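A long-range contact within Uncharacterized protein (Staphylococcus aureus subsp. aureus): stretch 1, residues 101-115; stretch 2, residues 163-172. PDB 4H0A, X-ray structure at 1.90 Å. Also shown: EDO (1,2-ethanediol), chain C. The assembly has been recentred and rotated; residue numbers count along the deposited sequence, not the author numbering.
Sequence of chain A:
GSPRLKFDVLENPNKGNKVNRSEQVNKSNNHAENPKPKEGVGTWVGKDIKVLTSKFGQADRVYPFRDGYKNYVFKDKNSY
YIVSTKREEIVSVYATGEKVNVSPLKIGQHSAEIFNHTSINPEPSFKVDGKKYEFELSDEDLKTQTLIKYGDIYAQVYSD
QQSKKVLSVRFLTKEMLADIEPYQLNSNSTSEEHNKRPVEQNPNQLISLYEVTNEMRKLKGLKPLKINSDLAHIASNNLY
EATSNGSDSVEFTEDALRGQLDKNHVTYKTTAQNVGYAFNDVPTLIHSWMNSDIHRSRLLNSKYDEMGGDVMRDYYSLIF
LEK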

# COMPACT_ATOMS: atom_id res chain seq x y z
N ASN A 101 10.28 2.48 -13.94
CA ASN A 101 11.37 1.54 -14.09
C ASN A 101 11.59 0.86 -12.74
O ASN A 101 12.16 1.46 -11.83
CB ASN A 101 12.60 2.28 -14.59
CG ASN A 101 13.76 1.38 -14.93
OD1 ASN A 101 13.88 0.26 -14.44
ND2 ASN A 101 14.66 1.86 -15.77
N VAL A 102 11.10 -0.39 -12.61
CA VAL A 102 11.23 -1.19 -11.38
C VAL A 102 12.16 -2.39 -11.68
O VAL A 102 11.96 -3.48 -11.13
CB VAL A 102 9.85 -1.62 -10.80
CG1 VAL A 102 9.15 -0.42 -10.15
CG2 VAL A 102 8.95 -2.27 -11.85
N SER A 103 13.21 -2.17 -12.51
CA SER A 103 14.16 -3.23 -12.90
C SER A 103 14.74 -3.93 -11.66
O SER A 103 14.93 -3.27 -10.64
CB SER A 103 15.29 -2.66 -13.75
OG SER A 103 14.80 -2.20 -14.99
N PRO A 104 14.94 -5.26 -11.69
CA PRO A 104 14.79 -6.18 -12.84
C PRO A 104 13.35 -6.59 -13.15
O PRO A 104 13.13 -7.37 -14.07
CB PRO A 104 15.62 -7.39 -12.41
CG PRO A 104 15.47 -7.42 -10.92
CD PRO A 104 15.46 -5.96 -10.51
N LEU A 105 12.36 -6.04 -12.42
CA LEU A 105 10.96 -6.36 -12.64
C LEU A 105 10.35 -5.40 -13.65
O LEU A 105 11.01 -4.45 -14.08
CB LEU A 105 10.21 -6.30 -11.30
CG LEU A 105 10.86 -7.20 -10.22
CD1 LEU A 105 10.54 -6.73 -8.87
CD2 LEU A 105 10.45 -8.64 -10.39
N LYS A 106 9.11 -5.67 -14.06
CA LYS A 106 8.35 -4.80 -14.96
C LYS A 106 6.90 -4.83 -14.58
O LYS A 106 6.34 -5.92 -14.45
CB LYS A 106 8.51 -5.21 -16.44
CG LYS A 106 9.90 -5.02 -17.01
CD LYS A 106 9.98 -5.42 -18.48
CE LYS A 106 11.41 -5.56 -18.97
NZ LYS A 106 12.15 -4.26 -18.95
N ILE A 107 6.25 -3.67 -14.46
CA ILE A 107 4.81 -3.62 -14.19
C ILE A 107 4.10 -4.31 -15.36
O ILE A 107 4.41 -4.01 -16.51
CB ILE A 107 4.30 -2.15 -14.00
CG1 ILE A 107 5.01 -1.41 -12.83
CG2 ILE A 107 2.77 -2.13 -13.84
CD1 ILE A 107 5.02 -2.10 -11.53
N GLY A 108 3.20 -5.24 -15.05
CA GLY A 108 2.46 -5.98 -16.07
C GLY A 108 3.08 -7.30 -16.47
O GLY A 108 2.45 -8.05 -17.23
N GLN A 109 4.30 -7.64 -16.00
CA GLN A 109 4.90 -8.92 -16.37
C GLN A 109 4.19 -10.06 -15.65
O GLN A 109 3.61 -9.83 -14.59
CB GLN A 109 6.41 -8.96 -16.04
CG GLN A 109 6.75 -9.18 -14.57
CD GLN A 109 8.23 -9.37 -14.40
OE1 GLN A 109 8.95 -8.45 -14.04
NE2 GLN A 109 8.72 -10.55 -14.68
N HIS A 110 4.31 -11.29 -16.18
CA HIS A 110 3.74 -12.46 -15.51
C HIS A 110 4.52 -12.70 -14.23
O HIS A 110 5.75 -12.74 -14.27
CB HIS A 110 3.79 -13.71 -16.41
CG HIS A 110 2.95 -13.58 -17.64
ND1 HIS A 110 1.59 -13.34 -17.55
CD2 HIS A 110 3.29 -13.67 -18.94
CE1 HIS A 110 1.16 -13.27 -18.80
NE2 HIS A 110 2.15 -13.46 -19.67
N SER A 111 3.83 -12.84 -13.09
CA SER A 111 4.51 -13.04 -11.80
C SER A 111 5.26 -14.40 -11.75
O SER A 111 6.27 -14.49 -11.06
CB SER A 111 3.53 -12.94 -10.64
OG SER A 111 2.74 -14.12 -10.52
N ALA A 112 4.82 -15.43 -12.50
CA ALA A 112 5.50 -16.73 -12.54
C ALA A 112 6.93 -16.64 -13.14
O ALA A 112 7.78 -17.47 -12.80
CB ALA A 112 4.69 -17.74 -13.32
N GLU A 113 7.17 -15.66 -14.03
CA GLU A 113 8.46 -15.39 -14.68
C GLU A 113 9.54 -14.86 -13.68
O GLU A 113 10.72 -14.92 -13.99
CB GLU A 113 8.23 -14.34 -15.80
CG GLU A 113 9.41 -14.04 -16.72
CD GLU A 113 9.05 -13.02 -17.79
OE1 GLU A 113 8.36 -13.40 -18.76
OE2 GLU A 113 9.43 -11.84 -17.63
N ILE A 114 9.14 -14.34 -12.51
CA ILE A 114 10.10 -13.84 -11.51
C ILE A 114 10.95 -14.99 -10.98
O ILE A 114 12.18 -14.92 -11.01
CB ILE A 114 9.35 -13.12 -10.36
CG1 ILE A 114 8.71 -11.82 -10.87
CG2 ILE A 114 10.28 -12.84 -9.18
CD1 ILE A 114 7.57 -11.33 -10.04
N PHE A 115 10.30 -16.05 -10.57
CA PHE A 115 10.95 -17.21 -9.96
C PHE A 115 11.88 -18.03 -10.90
O PHE A 115 12.72 -18.76 -10.39
CB PHE A 115 9.90 -18.17 -9.38
CG PHE A 115 8.68 -17.51 -8.78
CD1 PHE A 115 8.79 -16.61 -7.73
CD2 PHE A 115 7.41 -17.79 -9.27
CE1 PHE A 115 7.67 -16.00 -7.18
CE2 PHE A 115 6.28 -17.17 -8.73
CZ PHE A 115 6.42 -16.27 -7.69
N SER A 163 -5.14 -12.09 -12.30
CA SER A 163 -4.34 -12.00 -13.54
C SER A 163 -2.92 -12.56 -13.38
O SER A 163 -2.32 -12.90 -14.39
CB SER A 163 -4.27 -10.56 -14.04
OG SER A 163 -3.68 -9.68 -13.10
N LYS A 164 -2.40 -12.67 -12.14
CA LYS A 164 -1.05 -13.17 -11.86
C LYS A 164 0.03 -12.28 -12.52
O LYS A 164 1.10 -12.76 -12.87
CB LYS A 164 -0.90 -14.65 -12.27
CG LYS A 164 -2.01 -15.52 -11.68
CD LYS A 164 -1.60 -16.98 -11.55
CE LYS A 164 -2.69 -17.82 -10.93
NZ LYS A 164 -2.22 -19.20 -10.62
N LYS A 165 -0.23 -10.97 -12.62
CA LYS A 165 0.70 -10.00 -13.19
C LYS A 165 1.19 -9.04 -12.12
O LYS A 165 0.45 -8.77 -11.18
CB LYS A 165 0.02 -9.22 -14.33
CG LYS A 165 -0.33 -10.08 -15.52
CD LYS A 165 -0.90 -9.25 -16.67
CE LYS A 165 -1.13 -10.08 -17.91
NZ LYS A 165 -1.42 -9.23 -19.10
N VAL A 166 2.41 -8.50 -12.29
CA VAL A 166 3.00 -7.54 -11.35
C VAL A 166 2.22 -6.21 -11.42
O VAL A 166 2.07 -5.63 -12.50
CB VAL A 166 4.51 -7.32 -11.61
CG1 VAL A 166 5.06 -6.18 -10.72
CG2 VAL A 166 5.29 -8.60 -11.37
N LEU A 167 1.71 -5.76 -10.26
CA LEU A 167 0.93 -4.52 -10.14
C LEU A 167 1.78 -3.35 -9.72
O LEU A 167 1.56 -2.22 -10.16
CB LEU A 167 -0.18 -4.72 -9.10
CG LEU A 167 -1.20 -5.82 -9.38
CD1 LEU A 167 -1.98 -6.15 -8.13
CD2 LEU A 167 -2.12 -5.43 -10.54
N SER A 168 2.70 -3.60 -8.79
CA SER A 168 3.53 -2.56 -8.21
C SER A 168 4.73 -3.19 -7.53
O SER A 168 4.74 -4.40 -7.30
CB SER A 168 2.69 -1.76 -7.20
OG SER A 168 2.09 -2.60 -6.24
N VAL A 169 5.76 -2.39 -7.26
CA VAL A 169 6.95 -2.87 -6.56
C VAL A 169 7.35 -1.86 -5.51
O VAL A 169 7.30 -0.66 -5.78
CB VAL A 169 8.15 -3.14 -7.52
CG1 VAL A 169 9.37 -3.65 -6.75
CG2 VAL A 169 7.76 -4.11 -8.63
N ARG A 170 7.75 -2.33 -4.33
CA ARG A 170 8.29 -1.45 -3.30
C ARG A 170 9.70 -1.90 -3.01
O ARG A 170 9.88 -3.03 -2.55
CB ARG A 170 7.45 -1.43 -2.01
CG ARG A 170 8.17 -0.66 -0.86
CD ARG A 170 7.20 -0.14 0.17
NE ARG A 170 6.52 -1.22 0.88
CZ ARG A 170 5.47 -1.07 1.66
NH1 ARG A 170 4.96 0.15 1.88
NH2 ARG A 170 4.91 -2.11 2.25
N PHE A 171 10.70 -1.05 -3.31
CA PHE A 171 12.09 -1.34 -2.96
C PHE A 171 12.31 -0.69 -1.61
O PHE A 171 11.91 0.46 -1.44
CB PHE A 171 13.06 -0.81 -4.01
CG PHE A 171 13.09 -1.62 -5.28
CD1 PHE A 171 12.26 -1.30 -6.34
CD2 PHE A 171 13.99 -2.66 -5.44
CE1 PHE A 171 12.32 -2.02 -7.53
CE2 PHE A 171 14.05 -3.38 -6.63
CZ PHE A 171 13.21 -3.06 -7.67
N LEU A 172 12.90 -1.41 -0.64
CA LEU A 172 13.10 -0.83 0.69
C LEU A 172 14.24 -1.48 1.45
O LEU A 172 14.67 -2.59 1.12
CB LEU A 172 11.80 -0.89 1.52
CG LEU A 172 11.33 -2.24 2.12
CD1 LEU A 172 10.01 -2.07 2.85
CD2 LEU A 172 11.17 -3.32 1.04
C1 EDO C . 4.52 3.58 1.55
O1 EDO C . 5.50 2.87 0.81
C2 EDO C . 5.28 4.11 2.80
O2 EDO C . 4.40 4.80 3.66

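The two stretches are joined by a short run of backbone hydrogen bonds around a single beta bridge, backed by a small apolar cluster built on Val 166, Val 169 and Phe 171 of the strand. Three bonds make the polar seam: Gly 108 N to Val 166 O (2.8 Å), Val 166 N to Gln 109 O (2.9 Å) and Ser 111 N to Lys 164 O (2.7 Å). His 110, bridged with Lys 165, lies between these bonds. Ser 111 OG adds a weak bond to Lys 164 O at 3.2 Å.

A type II turn from Lys 106 to Gln 109 delivers Gly 108 to the seam. Its phi of 93° would jam a CB against the preceding carbonyl, so glycine fits. Gln 109 braces the turn, its OE1 accepting a hydrogen bond from Lys 106 N (2.8 Å).

Val 166, Val 169 and Phe 171 point toward stretch 1 and are buried. Val 166 packs its CG2 3.8 Å from Ile 114 CD1, while Val 169 CG2 meets Val 102 CG2 at 3.9 Å and Leu 105 CD1 at 3.8 Å. Ile 107 CB points sideways, yet the m, m rotamer brings its CD1 to 4.2 Å from Val 166 CG1. The broad ring of Phe 171 reaches Val 102, whose carbonyl O lies at the ring edge, 3.7 Å from Phe 171 CZ.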